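Side-chain contact in EIAV protease (Equine infectious anemia virus, PDB 1FMB), which probably cleaves the viral polyprotein as a homodimeric aspartic protease, held here in complex with the inhibitor HBY-793: residues T78-A83 and R92-D97. The protein carries 1 engineered substitution. Numbering follows the deposited sequence.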
ATOM      1  N   THR A  78       9.524 -18.777  -0.878  1.00 17.29           N
ATOM      2  CA  THR A  78       9.750 -17.882   0.249  1.00 16.28           C
ATOM      3  C   THR A  78       8.717 -18.136   1.334  1.00 20.22           C
ATOM      4  O   THR A  78       8.067 -19.185   1.291  1.00 18.84           O
ATOM      5  CB  THR A  78       9.673 -16.446  -0.308  1.00 24.80           C
ATOM      6  OG1 THR A  78      10.053 -15.562   0.752  1.00 24.55           O
ATOM      7  CG2 THR A  78       8.295 -16.137  -0.865  1.00 22.00           C
ATOM      8  N   ARG A  79       8.630 -17.286   2.349  1.00 16.69           N
ATOM      9  CA  ARG A  79       7.653 -17.424   3.385  1.00 19.61           C
ATOM     10  C   ARG A  79       6.686 -16.243   3.228  1.00 21.96           C
ATOM     11  O   ARG A  79       7.119 -15.153   2.811  1.00 24.87           O
ATOM     12  CB  ARG A  79       8.189 -17.392   4.802  1.00 26.22           C
ATOM     13  CG  ARG A  79       8.663 -18.796   5.174  1.00 38.03           C
ATOM     14  CD  ARG A  79       8.156 -19.122   6.563  1.00 47.50           C
ATOM     15  NE  ARG A  79       9.139 -19.896   7.307  1.00 56.08           N
ATOM     16  CZ  ARG A  79       9.459 -19.557   8.561  1.00 63.18           C
ATOM     17  NH1 ARG A  79       8.941 -18.510   9.198  1.00 62.13           N
ATOM     18  NH2 ARG A  79      10.365 -20.302   9.189  1.00 66.46           N
ATOM     19  N   MET A  80       5.403 -16.430   3.505  1.00 15.94           N
ATOM     20  CA  MET A  80       4.440 -15.363   3.419  1.00 11.77           C
ATOM     21  C   MET A  80       3.724 -15.345   4.781  1.00 12.23           C
ATOM     22  O   MET A  80       3.566 -16.419   5.367  1.00 12.24           O
ATOM     23  CB  MET A  80       3.316 -15.656   2.421  1.00 13.56           C
ATOM     24  CG  MET A  80       3.643 -15.068   1.060  1.00 15.40           C
ATOM     25  SD  MET A  80       2.333 -15.329  -0.138  1.00 16.60           S
ATOM     26  CE  MET A  80       1.268 -13.875  -0.111  1.00 18.32           C
ATOM     27  N   LEU A  81       3.335 -14.168   5.238  1.00  9.61           N
ATOM     28  CA  LEU A  81       2.568 -14.149   6.487  1.00 12.60           C
ATOM     29  C   LEU A  81       1.123 -14.495   6.171  1.00 10.85           C
ATOM     30  O   LEU A  81       0.663 -14.411   4.993  1.00 13.47           O
ATOM     31  CB  LEU A  81       2.567 -12.724   7.076  1.00 11.87           C
ATOM     32  CG  LEU A  81       3.985 -12.186   7.339  1.00 15.45           C
ATOM     33  CD1 LEU A  81       3.915 -10.796   7.953  1.00 19.32           C
ATOM     34  CD2 LEU A  81       4.724 -13.149   8.260  1.00 15.15           C
ATOM     35  N   VAL A  82       0.336 -14.969   7.126  1.00 12.03           N
ATOM     36  CA  VAL A  82      -1.098 -15.290   6.959  1.00  8.01           C
ATOM     37  C   VAL A  82      -1.885 -14.472   8.004  1.00 13.49           C
ATOM     38  O   VAL A  82      -1.512 -14.432   9.196  1.00 12.94           O
ATOM     39  CB  VAL A  82      -1.374 -16.788   7.126  1.00 10.14           C
ATOM     40  CG1 VAL A  82      -2.853 -16.997   6.893  1.00  7.74           C
ATOM     41  CG2 VAL A  82      -0.487 -17.607   6.183  1.00 13.43           C
ATOM     42  N   ALA A  83      -2.927 -13.746   7.626  1.00 10.49           N
ATOM     43  CA  ALA A  83      -3.680 -12.940   8.612  1.00  9.20           C
ATOM     44  C   ALA A  83      -5.101 -12.708   8.197  1.00 10.35           C
ATOM     45  O   ALA A  83      -5.446 -12.856   7.000  1.00 10.90           O
ATOM     46  CB  ALA A  83      -2.922 -11.605   8.837  1.00 12.20           C
ATOM     47  N   ARG A  92       6.647  -5.399  -0.902  1.00  5.34           N
ATOM     48  CA  ARG A  92       7.971  -5.087  -1.454  1.00  8.85           C
ATOM     49  C   ARG A  92       8.934  -6.253  -1.496  1.00  8.49           C
ATOM     50  O   ARG A  92       9.764  -6.302  -2.418  1.00 12.37           O
ATOM     51  CB  ARG A  92       8.562  -3.849  -0.729  1.00  5.80           C
ATOM     52  CG  ARG A  92       7.751  -2.543  -1.020  1.00  4.58           C
ATOM     53  CD  ARG A  92       8.615  -1.351  -0.472  1.00  6.15           C
ATOM     54  NE  ARG A  92       8.818  -1.394   0.964  1.00  8.51           N
ATOM     55  CZ  ARG A  92       9.862  -1.846   1.647  1.00 11.83           C
ATOM     56  NH1 ARG A  92      10.987  -2.303   1.031  1.00 10.03           N
ATOM     57  NH2 ARG A  92       9.921  -1.849   2.985  1.00 13.48           N
ATOM     58  N   ASP A  93       8.860  -7.146  -0.520  1.00 10.40           N
ATOM     59  CA  ASP A  93       9.760  -8.289  -0.524  1.00 13.05           C
ATOM     60  C   ASP A  93       9.552  -9.107  -1.773  1.00 13.55           C
ATOM     61  O   ASP A  93      10.532  -9.347  -2.471  1.00 13.92           O
ATOM     62  CB  ASP A  93       9.608  -9.134   0.750  1.00 13.63           C
ATOM     63  CG  ASP A  93       8.189  -9.657   0.953  1.00 17.47           C
ATOM     64  OD1 ASP A  93       7.192  -9.147   0.442  1.00 13.96           O
ATOM     65  OD2 ASP A  93       8.002 -10.668   1.657  1.00 32.14           O
ATOM     66  N   ILE A  94       8.319  -9.427  -2.167  1.00 11.91           N
ATOM     67  CA  ILE A  94       8.069 -10.215  -3.366  1.00 12.90           C
ATOM     68  C   ILE A  94       8.086  -9.381  -4.623  1.00 12.09           C
ATOM     69  O   ILE A  94       8.510  -9.815  -5.715  1.00 15.76           O
ATOM     70  CB  ILE A  94       6.749 -11.017  -3.169  1.00 10.30           C
ATOM     71  CG1 ILE A  94       7.033 -12.113  -2.157  1.00 14.62           C
ATOM     72  CG2 ILE A  94       6.444 -11.706  -4.506  1.00 13.29           C
ATOM     73  CD1 ILE A  94       5.903 -13.061  -1.826  1.00 20.61           C
ATOM     74  N   LEU A  95       7.641  -8.119  -4.574  1.00 10.01           N
ATOM     75  CA  LEU A  95       7.717  -7.243  -5.727  1.00 10.95           C
ATOM     76  C   LEU A  95       9.165  -7.071  -6.215  1.00 11.41           C
ATOM     77  O   LEU A  95       9.402  -6.984  -7.412  1.00 14.13           O
ATOM     78  CB  LEU A  95       7.119  -5.882  -5.356  1.00  8.19           C
ATOM     79  CG  LEU A  95       5.597  -5.856  -5.250  1.00 10.27           C
ATOM     80  CD1 LEU A  95       5.097  -4.456  -4.924  1.00 15.01           C
ATOM     81  CD2 LEU A  95       4.852  -6.414  -6.459  1.00 14.11           C
ATOM     82  N   GLN A  96      10.133  -6.950  -5.311  1.00 12.25           N
ATOM     83  CA  GLN A  96      11.554  -6.799  -5.609  1.00 17.46           C
ATOM     84  C   GLN A  96      12.026  -8.057  -6.332  1.00 16.32           C
ATOM     85  O   GLN A  96      12.716  -8.025  -7.381  1.00 17.14           O
ATOM     86  CB  GLN A  96      12.353  -6.562  -4.327  1.00 22.30           C
ATOM     87  CG  GLN A  96      13.829  -6.289  -4.540  1.00 38.04           C
ATOM     88  CD  GLN A  96      14.618  -6.053  -3.258  1.00 41.26           C
ATOM     89  OE1 GLN A  96      14.041  -5.955  -2.179  1.00 33.95           O
ATOM     90  NE2 GLN A  96      15.942  -5.976  -3.363  1.00 41.76           N
ATOM     91  N   ASP A  97      11.603  -9.198  -5.818  1.00 17.51           N
ATOM     92  CA  ASP A  97      11.938 -10.490  -6.430  1.00 21.52           C
ATOM     93  C   ASP A  97      11.425 -10.556  -7.871  1.00 20.79           C
ATOM     94  O   ASP A  97      12.128 -11.043  -8.752  1.00 21.75           O
ATOM     95  CB  ASP A  97      11.315 -11.692  -5.702  1.00 22.46           C
ATOM     96  CG  ASP A  97      12.051 -11.941  -4.396  1.00 29.10           C
ATOM     97  OD1 ASP A  97      13.252 -11.593  -4.383  1.00 29.78           O
ATOM     98  OD2 ASP A  97      11.480 -12.427  -3.395  1.00 34.54           O
TER
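Ile94 reaches from the helix to the strand with a single atom, its terminal methyl CD1, which touches the side chains of both Thr78 and Met80. The methyl CG2 of Thr78 lies 4.0 Å from Ile94 CD1, and the two side chains approach at a slant. Met80 meets the same methyl from two residues along the strand, past Arg79, whose side chain points away: Met80 CG stands 4.2 Å from Ile94 CD1, with the two chains running at about a right angle to each other. The reach comes from an extended isoleucine, whose chi2 of -178° sets CD1 anti to CA. With OG1 of Thr78 anti to the backbone N (chi1 -173°), CG2 is the branch that meets Ile94.

No hydrogen bond joins the two segments, whose nearest CA atoms, those of Thr78 and Ile94, are still 8.6 Å apart; the contact is a small apolar one. On the helix, Asp93 OD1 takes a weak bond from Ile94 N at 2.9 Å, and the same oxygen is hydrogen-bonded to Ser31 OG, which ties the start of the helix to the loop beyond Asp29, a residue that lines the inhibitor pocket and is salt-bridged to Arg92.

This is where the short helix 92-97, near the C-terminus of the retroviral protease fold, packs against the sheet. Ile94 also touches Ile69 on strand 58-71, the antiparallel partner of strand 74-83, while Met80 rests on Leu33 of strand 32-34 and on Thr88. The next residue of the helix, Leu95, packs on Leu5 of the second subunit.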